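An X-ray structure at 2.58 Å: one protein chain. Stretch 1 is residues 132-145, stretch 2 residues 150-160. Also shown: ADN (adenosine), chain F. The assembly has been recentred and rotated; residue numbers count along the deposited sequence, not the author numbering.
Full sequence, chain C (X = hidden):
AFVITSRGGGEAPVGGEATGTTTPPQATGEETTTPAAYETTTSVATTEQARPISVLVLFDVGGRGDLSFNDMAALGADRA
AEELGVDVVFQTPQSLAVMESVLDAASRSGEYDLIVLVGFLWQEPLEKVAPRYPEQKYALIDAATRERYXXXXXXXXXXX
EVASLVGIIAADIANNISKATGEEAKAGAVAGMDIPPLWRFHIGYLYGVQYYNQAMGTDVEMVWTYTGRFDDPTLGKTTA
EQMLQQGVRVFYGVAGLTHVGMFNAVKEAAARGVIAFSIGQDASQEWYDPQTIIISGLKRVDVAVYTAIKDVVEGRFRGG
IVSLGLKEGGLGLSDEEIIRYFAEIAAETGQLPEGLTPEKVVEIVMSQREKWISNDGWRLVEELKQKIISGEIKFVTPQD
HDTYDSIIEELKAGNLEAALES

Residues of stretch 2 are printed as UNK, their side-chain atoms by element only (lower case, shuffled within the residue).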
# COMPACT_ATOMS: atom_id res chain seq x y z
N ARG C 132 3.97 15.39 26.24
CA ARG C 132 4.36 14.92 27.59
C ARG C 132 5.79 14.34 27.73
O ARG C 132 6.31 14.31 28.83
CB ARG C 132 3.43 13.83 28.09
CG ARG C 132 1.97 14.21 28.21
CD ARG C 132 1.23 13.12 28.94
NE ARG C 132 -0.02 12.78 28.27
CZ ARG C 132 -0.69 11.64 28.42
NH1 ARG C 132 -0.25 10.69 29.24
NH2 ARG C 132 -1.82 11.44 27.75
N TYR C 133 6.41 13.84 26.66
CA TYR C 133 7.78 13.27 26.76
C TYR C 133 8.68 13.88 25.70
O TYR C 133 9.07 13.21 24.76
CB TYR C 133 7.76 11.75 26.59
CG TYR C 133 6.84 11.05 27.55
CD1 TYR C 133 7.27 10.68 28.80
CD2 TYR C 133 5.54 10.75 27.19
CE1 TYR C 133 6.44 10.04 29.68
CE2 TYR C 133 4.69 10.11 28.07
CZ TYR C 133 5.15 9.75 29.31
OH TYR C 133 4.33 9.11 30.20
N PRO C 134 9.02 15.17 25.85
CA PRO C 134 9.63 15.88 24.72
C PRO C 134 11.03 15.37 24.33
O PRO C 134 11.51 15.69 23.24
CB PRO C 134 9.69 17.35 25.19
CG PRO C 134 8.96 17.40 26.49
CD PRO C 134 8.92 16.02 27.05
N GLU C 135 11.66 14.61 25.22
CA GLU C 135 12.98 14.04 24.97
C GLU C 135 12.92 12.60 24.43
O GLU C 135 13.95 12.01 24.09
CB GLU C 135 13.82 14.14 26.25
CG GLU C 135 14.19 15.57 26.62
CD GLU C 135 15.04 15.68 27.90
OE1 GLU C 135 15.57 14.65 28.38
OE2 GLU C 135 15.17 16.81 28.42
N GLN C 136 11.72 12.05 24.34
CA GLN C 136 11.49 10.77 23.66
C GLN C 136 11.30 11.05 22.19
O GLN C 136 10.41 11.82 21.84
CB GLN C 136 10.23 10.09 24.21
CG GLN C 136 9.85 8.77 23.56
CD GLN C 136 10.98 7.77 23.64
OE1 GLN C 136 11.42 7.44 24.73
NE2 GLN C 136 11.48 7.31 22.50
N LYS C 137 12.11 10.40 21.34
CA LYS C 137 11.96 10.51 19.88
C LYS C 137 11.00 9.47 19.33
O LYS C 137 11.02 8.32 19.75
CB LYS C 137 13.29 10.31 19.18
CG LYS C 137 14.45 10.99 19.85
CD LYS C 137 15.58 11.25 18.86
CE LYS C 137 16.92 11.40 19.57
NZ LYS C 137 17.35 10.11 20.18
N TYR C 138 10.18 9.90 18.36
CA TYR C 138 9.15 9.08 17.73
C TYR C 138 9.27 9.16 16.22
O TYR C 138 9.53 10.22 15.68
CB TYR C 138 7.78 9.60 18.09
CG TYR C 138 7.46 9.63 19.56
CD1 TYR C 138 6.97 8.50 20.20
CD2 TYR C 138 7.62 10.78 20.31
CE1 TYR C 138 6.67 8.53 21.54
CE2 TYR C 138 7.31 10.82 21.65
CZ TYR C 138 6.84 9.69 22.26
OH TYR C 138 6.53 9.72 23.59
N ALA C 139 9.04 8.04 15.53
CA ALA C 139 8.78 8.07 14.09
C ALA C 139 7.37 7.55 13.81
O ALA C 139 7.02 6.46 14.22
CB ALA C 139 9.82 7.27 13.32
N LEU C 140 6.56 8.38 13.17
CA LEU C 140 5.21 7.99 12.78
C LEU C 140 5.27 7.59 11.33
O LEU C 140 5.75 8.36 10.51
CB LEU C 140 4.25 9.17 12.98
CG LEU C 140 2.76 8.92 12.74
CD1 LEU C 140 2.25 7.63 13.39
CD2 LEU C 140 1.95 10.11 13.23
N ILE C 141 4.82 6.38 11.01
CA ILE C 141 4.86 5.90 9.62
C ILE C 141 3.45 5.87 9.03
O ILE C 141 2.50 5.42 9.68
CB ILE C 141 5.46 4.48 9.51
CG1 ILE C 141 6.77 4.35 10.31
CG2 ILE C 141 5.68 4.11 8.06
CD1 ILE C 141 7.84 5.37 9.98
N ASP C 142 3.35 6.37 7.79
CA ASP C 142 2.10 6.43 7.02
C ASP C 142 1.13 7.49 7.54
O ASP C 142 -0.06 7.47 7.23
CB ASP C 142 1.42 5.04 6.99
CG ASP C 142 0.57 4.81 5.74
OD1 ASP C 142 1.07 5.11 4.63
OD2 ASP C 142 -0.57 4.30 5.86
N ALA C 143 1.65 8.43 8.34
CA ALA C 143 0.82 9.51 8.88
C ALA C 143 1.68 10.64 9.36
O ALA C 143 2.87 10.48 9.60
CB ALA C 143 -0.07 9.01 10.02
N ALA C 144 1.05 11.80 9.48
CA ALA C 144 1.68 12.98 10.03
C ALA C 144 0.77 13.66 11.02
O ALA C 144 -0.47 13.69 10.87
CB ALA C 144 2.06 13.95 8.93
N THR C 145 1.41 14.20 12.04
CA THR C 145 0.73 14.72 13.20
C THR C 145 0.13 16.10 12.84
O THR C 145 0.60 16.75 11.91
CB THR C 145 1.72 14.68 14.40
OG1 THR C 145 0.98 14.75 15.62
CG2 THR C 145 2.79 15.78 14.32
N UNK C 150 9.31 18.84 17.84
CA UNK C 150 10.72 18.51 17.55
C UNK C 150 11.00 17.03 17.70
O UNK C 150 11.87 16.49 17.03
o UNK C 150 11.02 21.31 17.47
c UNK C 150 11.35 20.73 18.53
o UNK C 150 11.41 21.29 19.64
c UNK C 150 11.67 19.27 18.46
N UNK C 151 10.26 16.37 18.57
CA UNK C 151 10.51 14.96 18.86
C UNK C 151 9.68 13.99 18.00
O UNK C 151 9.56 12.80 18.34
c UNK C 151 8.87 14.86 20.81
o UNK C 151 8.10 15.64 20.24
n UNK C 151 8.49 14.12 21.85
c UNK C 151 10.31 14.70 20.36
N UNK C 152 9.11 14.48 16.90
CA UNK C 152 8.34 13.62 16.02
C UNK C 152 8.70 13.81 14.55
O UNK C 152 8.48 14.88 13.99
c UNK C 152 6.83 13.84 16.18
c UNK C 152 6.05 12.98 15.20
c UNK C 152 6.41 13.51 17.60
N UNK C 153 9.24 12.74 13.96
CA UNK C 153 9.47 12.66 12.52
C UNK C 153 8.33 11.87 11.88
O UNK C 153 8.18 10.69 12.14
c UNK C 153 10.79 11.96 12.23
N UNK C 154 7.53 12.54 11.05
CA UNK C 154 6.43 11.92 10.31
C UNK C 154 6.88 11.49 8.90
O UNK C 154 7.58 12.24 8.21
c UNK C 154 5.27 12.90 10.17
o UNK C 154 4.69 13.23 11.43
N UNK C 155 6.48 10.29 8.49
CA UNK C 155 6.72 9.80 7.12
C UNK C 155 5.37 9.54 6.43
O UNK C 155 4.65 8.61 6.78
c UNK C 155 7.58 8.54 7.15
c UNK C 155 9.35 8.92 8.93
c UNK C 155 9.02 8.78 7.58
c UNK C 155 11.67 9.22 8.39
c UNK C 155 10.05 8.87 6.65
c UNK C 155 11.36 9.09 7.04
c UNK C 155 10.66 9.13 9.33
o UNK C 155 12.99 9.44 8.78
N UNK C 156 5.04 10.42 5.50
CA UNK C 156 3.80 10.35 4.74
C UNK C 156 4.12 9.93 3.34
O UNK C 156 5.18 10.29 2.83
c UNK C 156 2.32 12.18 5.80
c UNK C 156 3.16 11.73 4.62
c UNK C 156 1.02 11.39 5.85
c UNK C 156 2.07 13.67 5.66
N UNK C 157 3.20 9.20 2.71
CA UNK C 157 3.35 8.87 1.29
C UNK C 157 2.29 9.60 0.48
O UNK C 157 1.27 10.02 1.01
c UNK C 157 4.37 6.59 1.71
c UNK C 157 6.42 5.13 2.90
c UNK C 157 3.25 7.37 1.07
c UNK C 157 6.50 5.49 1.57
c UNK C 157 5.48 6.21 0.98
c UNK C 157 4.29 6.21 3.05
c UNK C 157 5.31 5.49 3.64
N UNK C 158 2.57 9.76 -0.80
CA UNK C 158 1.61 10.36 -1.72
C UNK C 158 1.01 9.22 -2.55
O UNK C 158 1.40 9.00 -3.70
n UNK C 158 6.16 13.56 -1.92
c UNK C 158 3.42 13.69 -2.72
n UNK C 158 4.54 13.23 -3.55
c UNK C 158 2.31 11.42 -2.58
c UNK C 158 2.90 12.59 -1.80
n UNK C 158 6.74 12.70 -3.98
c UNK C 158 5.81 13.16 -3.15
N UNK C 159 0.06 8.51 -1.94
CA UNK C 159 -0.50 7.27 -2.49
C UNK C 159 -1.25 7.49 -3.79
O UNK C 159 -1.37 6.57 -4.59
o UNK C 159 -0.74 8.04 0.78
c UNK C 159 -1.46 6.61 -1.50
c UNK C 159 -0.79 5.91 -0.33
c UNK C 159 -0.45 6.82 0.83
o UNK C 159 0.11 6.31 1.82
N UNK C 160 -1.77 8.69 -4.00
CA UNK C 160 -2.41 9.02 -5.27
C UNK C 160 -1.47 8.68 -6.43
O UNK C 160 -1.90 8.18 -7.49
c UNK C 160 -3.59 11.03 -4.13
c UNK C 160 -2.77 11.89 -3.16
n UNK C 160 -3.35 13.01 -2.76
o UNK C 160 -1.65 11.55 -2.78
c UNK C 160 -2.78 10.51 -5.32
O5' ADN F . -2.60 -2.57 2.47
C5' ADN F . -3.01 -1.32 1.89
C4' ADN F . -2.78 -0.08 2.77
O4' ADN F . -3.58 -0.10 3.95
C3' ADN F . -1.36 0.15 3.29
O3' ADN F . -0.50 0.73 2.30
C2' ADN F . -1.61 1.04 4.50
O2' ADN F . -1.76 2.43 4.15
C1' ADN F . -2.91 0.52 5.04
N9 ADN F . -2.69 -0.49 6.08
C8 ADN F . -2.38 -1.80 5.91
N7 ADN F . -2.26 -2.44 7.11
C5 ADN F . -2.51 -1.52 8.06
C6 ADN F . -2.56 -1.48 9.54
N6 ADN F . -2.30 -2.60 10.24
N1 ADN F . -2.84 -0.30 10.15
C2 ADN F . -3.08 0.83 9.45
N3 ADN F . -3.06 0.87 8.12
C4 ADN F . -2.78 -0.24 7.38

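Position 150 carries two carbons, the second bearing two oxygens, and touches nothing on stretch 1: a free carboxylate, Asp150. At 151 the second of two carbons bears one oxygen and one nitrogen. The first, CB, points toward stretch 1 and lies 3.3 Å from Pro134 O, and the amide nitrogen sits 3.0 Å from Gln136 O as a hydrogen-bond donor. An amide this short is Asn151; its ND2 also lies 3.1 Å from Tyr133 O, at the head of the type I turn from Tyr133 to Gln136.

Position 152 has one carbon carrying two more. This beta-branched trio, beside the Tyr138 ring, is Val152, with CG2 4.0 Å from Tyr138 CD2. Position 153 has a single carbon, on the sheet face it shares with Ala139: Ala153. At 154 one carbon is followed by one oxygen, on the other face with Leu140; the oxygen is 3.3 Å from Ala144 CA. That is Ser154, and its OG accepts a weak hydrogen bond from Thr145 N at 3.5 Å.

Position 155 shows a carbon, a six-carbon ring and a terminal oxygen; the ring meets Ile141, and Leu140 O lies at its edge. It is Tyr155, its CD1 4.0 Å from Ile141 CD1. Position 156 has four carbons, forked at the second; one fork tip lies against Ala144, the other against Ala143. This is Leu156, CD1 coming 3.3 Å from Ala144 CB and CD2 3.6 Å from Ala143 CA.

Position 157 has a carbon and a six-carbon ring without oxygen, near the Asp142 carboxylate: Phe157, whose CD1 is 3.8 Å from Asp142 OD1. At 158, three carbons, a nitrogen and a carbon with two more nitrogens make a guanidinium, Arg158, clear of stretch 1. Position 159 has three carbons, the last with two oxygens, one close to Asp142: Glu159. Its OE2 is 3.2 Å from Asp142 OD1, two acceptors of like charge, both hydrogen-bonded elsewhere in the structure. Position 160 ends three carbons with one oxygen and one nitrogen, Gln160, out of reach.

The rule here is a parallel strand pair with an amide clasp at its start. Backbone bonds run from Tyr138 N to Asn151 O, Ala153 N to Tyr138 O, Leu140 N to Ala153 O and Tyr155 N to Leu140 O. Side chains alternate: Tyr138, Val152, Leu140 and Ser154 share one face, Ala139, Ala153, Ile141 and Tyr155 the other. Where the strand ends, Asp142 N still bonds Tyr155 O at 2.8 Å, and Asp142 OD2 accepts a 2.8 Å hydrogen bond from adenosine O2'.

Stretch 2 150-160: DNVASYLFREQ
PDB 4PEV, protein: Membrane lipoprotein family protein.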